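Local atomic coordinates of ferric iron-binding protein HitA (Pseudomonas aeruginosa PAO1, PDB entry 6IWF), a protein that binds ferric iron, probably as the solute-binding protein of an iron uptake system, and is involved in gallium internalization in Pseudomonas aeruginosa. Residues Thr6-Gln11 with Ser52-Leu57; Ala182-Glu187 with Glu207-Leu212. All coordinates share one frame; numbering follows the deposited sequence.

Contact 1: residues Thr6-Gln11 with Ser52-Leu57; sequences TLYNGQ and SPADVL
The phenol ring of Tyr8 lies with one face against Ala54: the methyl CB sits 3.5 Å from the ring centroid and only 4° off the normal, a CH-pi contact in which all six ring carbons are at nearly the same distance from CB. At the hydroxyl end, Tyr8 OH comes 3.5 Å from Pro53 CD, the proline crossing the tyrosine side chain at about a right angle, and Ser52 approaches the ring obliquely. Tyr8 CG stands anti to the carbonyl carbon, beside the backbone N (chi1 -83°), while Tyr8 CB packs against Leu57 CD1. Tyr8 OH and Ser52 OG both bond to Glu48, and Ser52 OG also accepts from Ala54 N in an ST turn just ahead of the strand.

The backbones run parallel, Leu7 pairing with Val56 and Tyr8 with Leu57. Tyr8 N donates to Val56 O at 2.9 Å. Thr6 O is gripped twice, by Asp55 N at 2.9 Å and by Val56 N at 3.3 Å. The Asp55 side chain joins in: OD2 takes Thr6 N at 2.8 Å through its anti lone pair, in a nearly straight bond (166°), while OD1 is held by Ser235. On the sheet face opposite Tyr8 and Leu57, Leu7 CD1 meets Val56 CG1 at 3.7 Å.

The pair belongs to strands 4-9 and 56-59, and strand 30-35 adds a parallel partner to 4-9, as expected in the alpha/beta fold of periplasmic solute-binding proteins. Helix 38-48 packs on the Tyr8 side chain through Leu41, Gln44 and Ile45, and the two strands lead on toward the iron ligands His12 and Glu60.

Contact 2: residues Ala182-Glu187 with Glu207-Leu212; sequences AVENGE and ELNSRL
Glu184, the last residue of its helix, spends its whole carboxylate on one short loop of the chain, taking three hydrogen bonds from two consecutive residues, Asn209 and Ser210. OE2 accepts from Asn209 N at 2.7 Å through its syn lone pair, in an almost straight bond (171°). OE1 is gripped twice by a single residue: Ser210 N reaches it at 2.8 Å on the syn side but 29° out of the carboxylate plane, and Ser210 OG, also at 2.8 Å, meets it nearly in line with the C-O bond. The serine hydroxyl stands between its own N and carbonyl carbon (chi1 68°), which brings OG round to the same oxygen that its amide holds. The three donors probably help to stabilise the carboxylate's charge beside the C-terminal end of the helix.

The glutamate chain starts out extended and then bends at chi2, carrying CD toward 207-212. Leu208 lies across it at about a right angle, with CD2 3.6 Å from Glu184 CD. Asn209 also crosses the glutamate, its CB 3.4 Å from Glu184 OE2 and its amide plane nearly parallel to that of the carboxylate. Val183 CG1 also touches Ser210 CB at 4.0 Å, a modest apolar addition to a mainly polar contact.

Just beyond Glu184 the helix closes with a Schellman motif, Glu187 N bonding to Ala182 O and Gly186 N to Val183 O, with Gly186 at positive phi as the C-prime residue. The carboxylate thus ties the C-terminal end of helix 176-184 to the loop entering strand 211-213. Helix 196-205 flanks both partners, Leu201 touching Glu184 and Trp198 touching Leu208, while Arg211 joins strand 97-108 by backbone bonding to Tyr108.

Contact 1 closes before contact 2 opens along the chain, and the two lie on opposite sides of its centre. Their centres are 35 Å apart and their nearest atoms about 16 Å, so they do not touch. Both nevertheless reach the same mixed sheet: strand 56-59 of contact 1 pairs with strand 224-231, which pairs in turn with 97-108, the partner of strand 211-213 in contact 2. Iron is not bound in this model, but its known ligands His12 and Glu60 closely follow the two segments of contact 1, and Tyr196 and Tyr197 lie between those of contact 2, so the contacts probably belong to different parts of the fold that supply the iron site.

Contact 1: residues Thr6-Gln11 with Ser52-Leu57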
ATOM      1  N   THR A   6      21.363  -5.731  -3.949  1.00 14.85           N
ATOM      2  CA  THR A   6      20.233  -6.107  -4.789  1.00 12.92           C
ATOM      3  C   THR A   6      18.953  -5.744  -4.045  1.00 12.13           C
ATOM      4  O   THR A   6      18.749  -6.196  -2.915  1.00 11.42           O
ATOM      5  CB  THR A   6      20.256  -7.597  -5.127  1.00 15.64           C
ATOM      6  OG1 THR A   6      21.480  -7.923  -5.808  1.00 20.83           O
ATOM      7  CG2 THR A   6      19.078  -7.952  -6.023  1.00 18.28           C
ATOM      8  N   LEU A   7      18.130  -4.893  -4.660  1.00 11.06           N
ATOM      9  CA  LEU A   7      16.849  -4.473  -4.113  1.00 12.20           C
ATOM     10  C   LEU A   7      15.745  -5.180  -4.880  1.00 11.10           C
ATOM     11  O   LEU A   7      15.620  -4.996  -6.093  1.00 12.21           O
ATOM     12  CB  LEU A   7      16.670  -2.956  -4.216  1.00 11.20           C
ATOM     13  CG  LEU A   7      15.280  -2.416  -3.847  1.00 11.18           C
ATOM     14  CD1 LEU A   7      15.019  -2.688  -2.361  1.00 10.84           C
ATOM     15  CD2 LEU A   7      15.149  -0.918  -4.169  1.00  9.93           C
ATOM     16  N   TYR A   8      14.952  -5.982  -4.177  1.00 10.60           N
ATOM     17  CA  TYR A   8      13.714  -6.531  -4.725  1.00 11.52           C
ATOM     18  C   TYR A   8      12.623  -5.499  -4.479  1.00 10.22           C
ATOM     19  O   TYR A   8      12.233  -5.273  -3.328  1.00 10.18           O
ATOM     20  CB  TYR A   8      13.364  -7.867  -4.065  1.00 10.12           C
ATOM     21  CG  TYR A   8      14.078  -9.071  -4.655  1.00 10.96           C
ATOM     22  CD1 TYR A   8      15.279  -8.927  -5.346  1.00 13.42           C
ATOM     23  CD2 TYR A   8      13.551 -10.349  -4.517  1.00 16.06           C
ATOM     24  CE1 TYR A   8      15.931 -10.023  -5.878  1.00 13.44           C
ATOM     25  CE2 TYR A   8      14.204 -11.456  -5.053  1.00 15.26           C
ATOM     26  CZ  TYR A   8      15.393 -11.281  -5.725  1.00 19.67           C
ATOM     27  OH  TYR A   8      16.049 -12.366  -6.257  1.00 23.13           O
ATOM     28  N   ASN A   9      12.126  -4.863  -5.553  1.00  8.95           N
ATOM     29  CA  ASN A   9      11.230  -3.716  -5.422  1.00  9.99           C
ATOM     30  C   ASN A   9       9.825  -4.080  -5.884  1.00 11.54           C
ATOM     31  O   ASN A   9       9.552  -4.141  -7.090  1.00 11.63           O
ATOM     32  CB  ASN A   9      11.730  -2.498  -6.201  1.00 11.58           C
ATOM     33  CG  ASN A   9      10.759  -1.342  -6.104  1.00 13.44           C
ATOM     34  OD1 ASN A   9      10.108  -1.171  -5.076  1.00 13.28           O
ATOM     35  ND2 ASN A   9      10.616  -0.566  -7.186  1.00 12.76           N
ATOM     36  N   GLY A  10       8.938  -4.283  -4.907  1.00  9.57           N
ATOM     37  CA  GLY A  10       7.509  -4.403  -5.123  1.00 13.52           C
ATOM     38  C   GLY A  10       6.753  -3.094  -5.103  1.00 16.04           C
ATOM     39  O   GLY A  10       5.576  -3.065  -5.475  1.00 18.01           O
ATOM     40  N   GLN A  11       7.390  -2.009  -4.665  1.00  9.90           N
ATOM     41  CA  GLN A  11       6.789  -0.687  -4.769  1.00 10.16           C
ATOM     42  C   GLN A  11       6.867  -0.200  -6.214  1.00 10.37           C
ATOM     43  O   GLN A  11       7.424  -0.860  -7.088  1.00 12.56           O
ATOM     44  CB  GLN A  11       7.477   0.312  -3.841  1.00 12.58           C
ATOM     45  CG  GLN A  11       6.649   0.752  -2.649  1.00 21.12           C
ATOM     46  CD  GLN A  11       5.517   1.698  -3.025  1.00 16.32           C
ATOM     47  OE1 GLN A  11       5.093   1.764  -4.180  1.00 21.25           O
ATOM     48  NE2 GLN A  11       5.022   2.427  -2.046  1.00 17.95           N
ATOM     49  N   SER A  52      19.201 -16.794  -2.726  1.00 26.49           N
ATOM     50  CA  SER A  52      18.584 -15.550  -3.163  1.00 21.12           C
ATOM     51  C   SER A  52      19.620 -14.437  -3.160  1.00 18.56           C
ATOM     52  O   SER A  52      20.302 -14.236  -2.146  1.00 20.31           O
ATOM     53  CB  SER A  52      17.412 -15.149  -2.273  1.00 22.57           C
ATOM     54  OG  SER A  52      16.818 -13.952  -2.776  1.00 17.19           O
ATOM     55  N   PRO A  53      19.774 -13.701  -4.262  1.00 20.50           N
ATOM     56  CA  PRO A  53      20.667 -12.542  -4.255  1.00 21.16           C
ATOM     57  C   PRO A  53      20.084 -11.327  -3.551  1.00 18.05           C
ATOM     58  O   PRO A  53      20.808 -10.336  -3.368  1.00 14.96           O
ATOM     59  CB  PRO A  53      20.873 -12.267  -5.748  1.00 27.53           C
ATOM     60  CG  PRO A  53      19.561 -12.677  -6.361  1.00 23.63           C
ATOM     61  CD  PRO A  53      19.080 -13.862  -5.554  1.00 22.58           C
ATOM     62  N   ALA A  54      18.820 -11.386  -3.123  1.00 17.02           N
ATOM     63  CA  ALA A  54      18.162 -10.218  -2.547  1.00 11.44           C
ATOM     64  C   ALA A  54      18.828  -9.802  -1.244  1.00  9.39           C
ATOM     65  O   ALA A  54      19.077 -10.628  -0.360  1.00 11.83           O
ATOM     66  CB  ALA A  54      16.682 -10.511  -2.302  1.00 11.69           C
ATOM     67  N   ASP A  55      19.115  -8.509  -1.123  1.00 11.48           N
ATOM     68  CA  ASP A  55      19.613  -7.950   0.123  1.00  9.03           C
ATOM     69  C   ASP A  55      18.539  -7.203   0.899  1.00  6.48           C
ATOM     70  O   ASP A  55      18.502  -7.288   2.131  1.00  8.16           O
ATOM     71  CB  ASP A  55      20.786  -7.008  -0.167  1.00  9.60           C
ATOM     72  CG  ASP A  55      21.969  -7.735  -0.763  1.00 14.04           C
ATOM     73  OD1 ASP A  55      22.504  -8.640  -0.078  1.00 13.15           O
ATOM     74  OD2 ASP A  55      22.340  -7.424  -1.918  1.00 12.31           O
ATOM     75  N   VAL A  56      17.671  -6.487   0.186  1.00  8.20           N
ATOM     76  CA  VAL A  56      16.599  -5.675   0.753  1.00  8.05           C
ATOM     77  C   VAL A  56      15.342  -5.943  -0.059  1.00 10.22           C
ATOM     78  O   VAL A  56      15.401  -6.051  -1.289  1.00 10.56           O
ATOM     79  CB  VAL A  56      16.957  -4.169   0.738  1.00  8.05           C
ATOM     80  CG1 VAL A  56      15.774  -3.309   1.178  1.00  9.64           C
ATOM     81  CG2 VAL A  56      18.171  -3.897   1.630  1.00  8.46           C
ATOM     82  N   LEU A  57      14.212  -6.084   0.632  1.00  5.49           N
ATOM     83  CA  LEU A  57      12.906  -6.195  -0.001  1.00  7.90           C
ATOM     84  C   LEU A  57      12.083  -4.962   0.338  1.00  6.34           C
ATOM     85  O   LEU A  57      12.032  -4.549   1.497  1.00  7.99           O
ATOM     86  CB  LEU A  57      12.178  -7.453   0.461  1.00  7.05           C
ATOM     87  CG  LEU A  57      10.720  -7.617   0.004  1.00  8.59           C
ATOM     88  CD1 LEU A  57      10.614  -7.812  -1.497  1.00 11.90           C
ATOM     89  CD2 LEU A  57      10.067  -8.770   0.755  1.00  9.63           C
TER

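Contact 2: residues Ala182-Glu187 with Glu207-Leu212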
ATOM      1  N   ALA A 182     -10.862   6.244 -15.606  1.00 11.10           N
ATOM      2  CA  ALA A 182     -12.261   6.059 -15.983  1.00 14.69           C
ATOM      3  C   ALA A 182     -13.174   7.009 -15.211  1.00 13.13           C
ATOM      4  O   ALA A 182     -14.154   7.521 -15.763  1.00 14.27           O
ATOM      5  CB  ALA A 182     -12.695   4.609 -15.767  1.00 13.97           C
ATOM      6  N   VAL A 183     -12.875   7.260 -13.933  1.00  9.86           N
ATOM      7  CA  VAL A 183     -13.622   8.284 -13.202  1.00  9.74           C
ATOM      8  C   VAL A 183     -13.357   9.654 -13.804  1.00 13.83           C
ATOM      9  O   VAL A 183     -14.282  10.444 -14.030  1.00 13.16           O
ATOM     10  CB  VAL A 183     -13.265   8.266 -11.707  1.00 12.50           C
ATOM     11  CG1 VAL A 183     -13.998   9.408 -10.978  1.00  9.12           C
ATOM     12  CG2 VAL A 183     -13.613   6.929 -11.093  1.00  9.92           C
ATOM     13  N   GLU A 184     -12.080   9.961 -14.050  1.00 14.05           N
ATOM     14  CA  GLU A 184     -11.713  11.271 -14.564  1.00 14.48           C
ATOM     15  C   GLU A 184     -12.331  11.531 -15.930  1.00 16.10           C
ATOM     16  O   GLU A 184     -12.692  12.673 -16.238  1.00 20.13           O
ATOM     17  CB  GLU A 184     -10.187  11.385 -14.631  1.00 14.50           C
ATOM     18  CG  GLU A 184      -9.691  12.674 -15.262  1.00 20.06           C
ATOM     19  CD  GLU A 184     -10.002  13.889 -14.411  1.00 19.69           C
ATOM     20  OE1 GLU A 184     -10.208  13.721 -13.184  1.00 16.20           O
ATOM     21  OE2 GLU A 184     -10.031  15.016 -14.959  1.00 19.16           O
ATOM     22  N   ASN A 185     -12.481  10.486 -16.749  1.00 15.26           N
ATOM     23  CA  ASN A 185     -12.991  10.600 -18.110  1.00 19.47           C
ATOM     24  C   ASN A 185     -14.491  10.352 -18.216  1.00 23.42           C
ATOM     25  O   ASN A 185     -15.010  10.239 -19.333  1.00 26.46           O
ATOM     26  CB  ASN A 185     -12.250   9.629 -19.031  1.00 18.98           C
ATOM     27  CG  ASN A 185     -10.826  10.062 -19.308  1.00 23.94           C
ATOM     28  OD1 ASN A 185     -10.519  11.257 -19.322  1.00 30.00           O
ATOM     29  ND2 ASN A 185      -9.945   9.093 -19.540  1.00 26.41           N
ATOM     30  N   GLY A 186     -15.192  10.254 -17.094  1.00 14.53           N
ATOM     31  CA  GLY A 186     -16.636  10.141 -17.134  1.00 19.89           C
ATOM     32  C   GLY A 186     -17.176   8.787 -17.525  1.00 20.15           C
ATOM     33  O   GLY A 186     -18.346   8.686 -17.906  1.00 25.51           O
ATOM     34  N   GLU A 187     -16.369   7.734 -17.445  1.00 14.97           N
ATOM     35  CA  GLU A 187     -16.857   6.410 -17.814  1.00 13.86           C
ATOM     36  C   GLU A 187     -17.547   5.702 -16.659  1.00 17.86           C
ATOM     37  O   GLU A 187     -18.430   4.865 -16.883  1.00 12.72           O
ATOM     38  CB  GLU A 187     -15.704   5.554 -18.329  1.00 15.32           C
ATOM     39  CG  GLU A 187     -15.155   6.037 -19.656  1.00 22.93           C
ATOM     40  CD  GLU A 187     -13.671   5.806 -19.764  1.00 32.72           C
ATOM     41  OE1 GLU A 187     -12.970   6.670 -20.336  1.00 34.97           O
ATOM     42  OE2 GLU A 187     -13.215   4.754 -19.260  1.00 27.58           O
ATOM     43  N   GLU A 207      -4.757  19.829 -13.915  1.00 23.37           N
ATOM     44  CA  GLU A 207      -5.983  20.020 -13.152  1.00 22.52           C
ATOM     45  C   GLU A 207      -6.937  18.885 -13.479  1.00 19.89           C
ATOM     46  O   GLU A 207      -7.021  18.456 -14.630  1.00 22.01           O
ATOM     47  CB  GLU A 207      -6.640  21.372 -13.467  1.00 25.68           C
ATOM     48  CG  GLU A 207      -5.961  22.549 -12.792  1.00 25.82           C
ATOM     49  CD  GLU A 207      -5.755  22.319 -11.298  1.00 29.53           C
ATOM     50  OE1 GLU A 207      -6.727  21.940 -10.605  1.00 35.57           O
ATOM     51  OE2 GLU A 207      -4.617  22.521 -10.818  1.00 35.84           O
ATOM     52  N   LEU A 208      -7.641  18.386 -12.468  1.00 16.71           N
ATOM     53  CA  LEU A 208      -8.530  17.245 -12.647  1.00 16.09           C
ATOM     54  C   LEU A 208      -9.993  17.638 -12.473  1.00 15.62           C
ATOM     55  O   LEU A 208     -10.329  18.562 -11.725  1.00 19.43           O
ATOM     56  CB  LEU A 208      -8.197  16.118 -11.661  1.00 14.28           C
ATOM     57  CG  LEU A 208      -6.871  15.384 -11.885  1.00 16.16           C
ATOM     58  CD1 LEU A 208      -6.765  14.178 -10.955  1.00 13.60           C
ATOM     59  CD2 LEU A 208      -6.699  14.967 -13.348  1.00 16.42           C
ATOM     60  N   ASN A 209     -10.860  16.898 -13.167  1.00 17.07           N
ATOM     61  CA  ASN A 209     -12.297  16.965 -12.934  1.00 18.73           C
ATOM     62  C   ASN A 209     -12.694  16.173 -11.695  1.00 17.12           C
ATOM     63  O   ASN A 209     -13.547  16.613 -10.912  1.00 14.84           O
ATOM     64  CB  ASN A 209     -13.044  16.412 -14.151  1.00 22.07           C
ATOM     65  CG  ASN A 209     -13.035  17.363 -15.323  1.00 31.24           C
ATOM     66  OD1 ASN A 209     -13.076  18.582 -15.141  1.00 37.42           O
ATOM     67  ND2 ASN A 209     -12.974  16.816 -16.534  1.00 32.87           N
ATOM     68  N   SER A 210     -12.079  15.014 -11.506  1.00 14.20           N
ATOM     69  CA  SER A 210     -12.451  14.131 -10.414  1.00 12.10           C
ATOM     70  C   SER A 210     -11.966  14.691  -9.079  1.00 14.29           C
ATOM     71  O   SER A 210     -11.041  15.510  -9.004  1.00  9.05           O
ATOM     72  CB  SER A 210     -11.876  12.734 -10.651  1.00 15.32           C
ATOM     73  OG  SER A 210     -10.464  12.753 -10.545  1.00 18.66           O
ATOM     74  N   ARG A 211     -12.611  14.238  -8.007  1.00  8.23           N
ATOM     75  CA  ARG A 211     -12.262  14.654  -6.660  1.00  9.25           C
ATOM     76  C   ARG A 211     -12.182  13.417  -5.774  1.00  7.91           C
ATOM     77  O   ARG A 211     -12.628  12.329  -6.144  1.00  7.36           O
ATOM     78  CB  ARG A 211     -13.267  15.677  -6.110  1.00 12.22           C
ATOM     79  CG  ARG A 211     -13.370  16.956  -6.983  1.00 14.91           C
ATOM     80  CD  ARG A 211     -14.130  18.107  -6.313  1.00 28.58           C
ATOM     81  NE  ARG A 211     -15.420  17.697  -5.761  1.00 29.49           N
ATOM     82  CZ  ARG A 211     -16.499  18.480  -5.686  1.00 33.05           C
ATOM     83  NH1 ARG A 211     -17.626  18.003  -5.154  1.00 16.22           N
ATOM     84  NH2 ARG A 211     -16.458  19.735  -6.143  1.00 29.05           N
ATOM     85  N   LEU A 212     -11.604  13.596  -4.593  1.00  8.00           N
ATOM     86  CA  LEU A 212     -11.472  12.520  -3.626  1.00  7.48           C
ATOM     87  C   LEU A 212     -12.448  12.740  -2.489  1.00 10.16           C
ATOM     88  O   LEU A 212     -12.524  13.836  -1.920  1.00 11.96           O
ATOM     89  CB  LEU A 212     -10.046  12.425  -3.078  1.00  6.91           C
ATOM     90  CG  LEU A 212      -9.005  11.997  -4.107  1.00  7.70           C
ATOM     91  CD1 LEU A 212      -7.698  11.638  -3.401  1.00 10.03           C
ATOM     92  CD2 LEU A 212      -9.500  10.836  -4.953  1.00  8.79           C
TER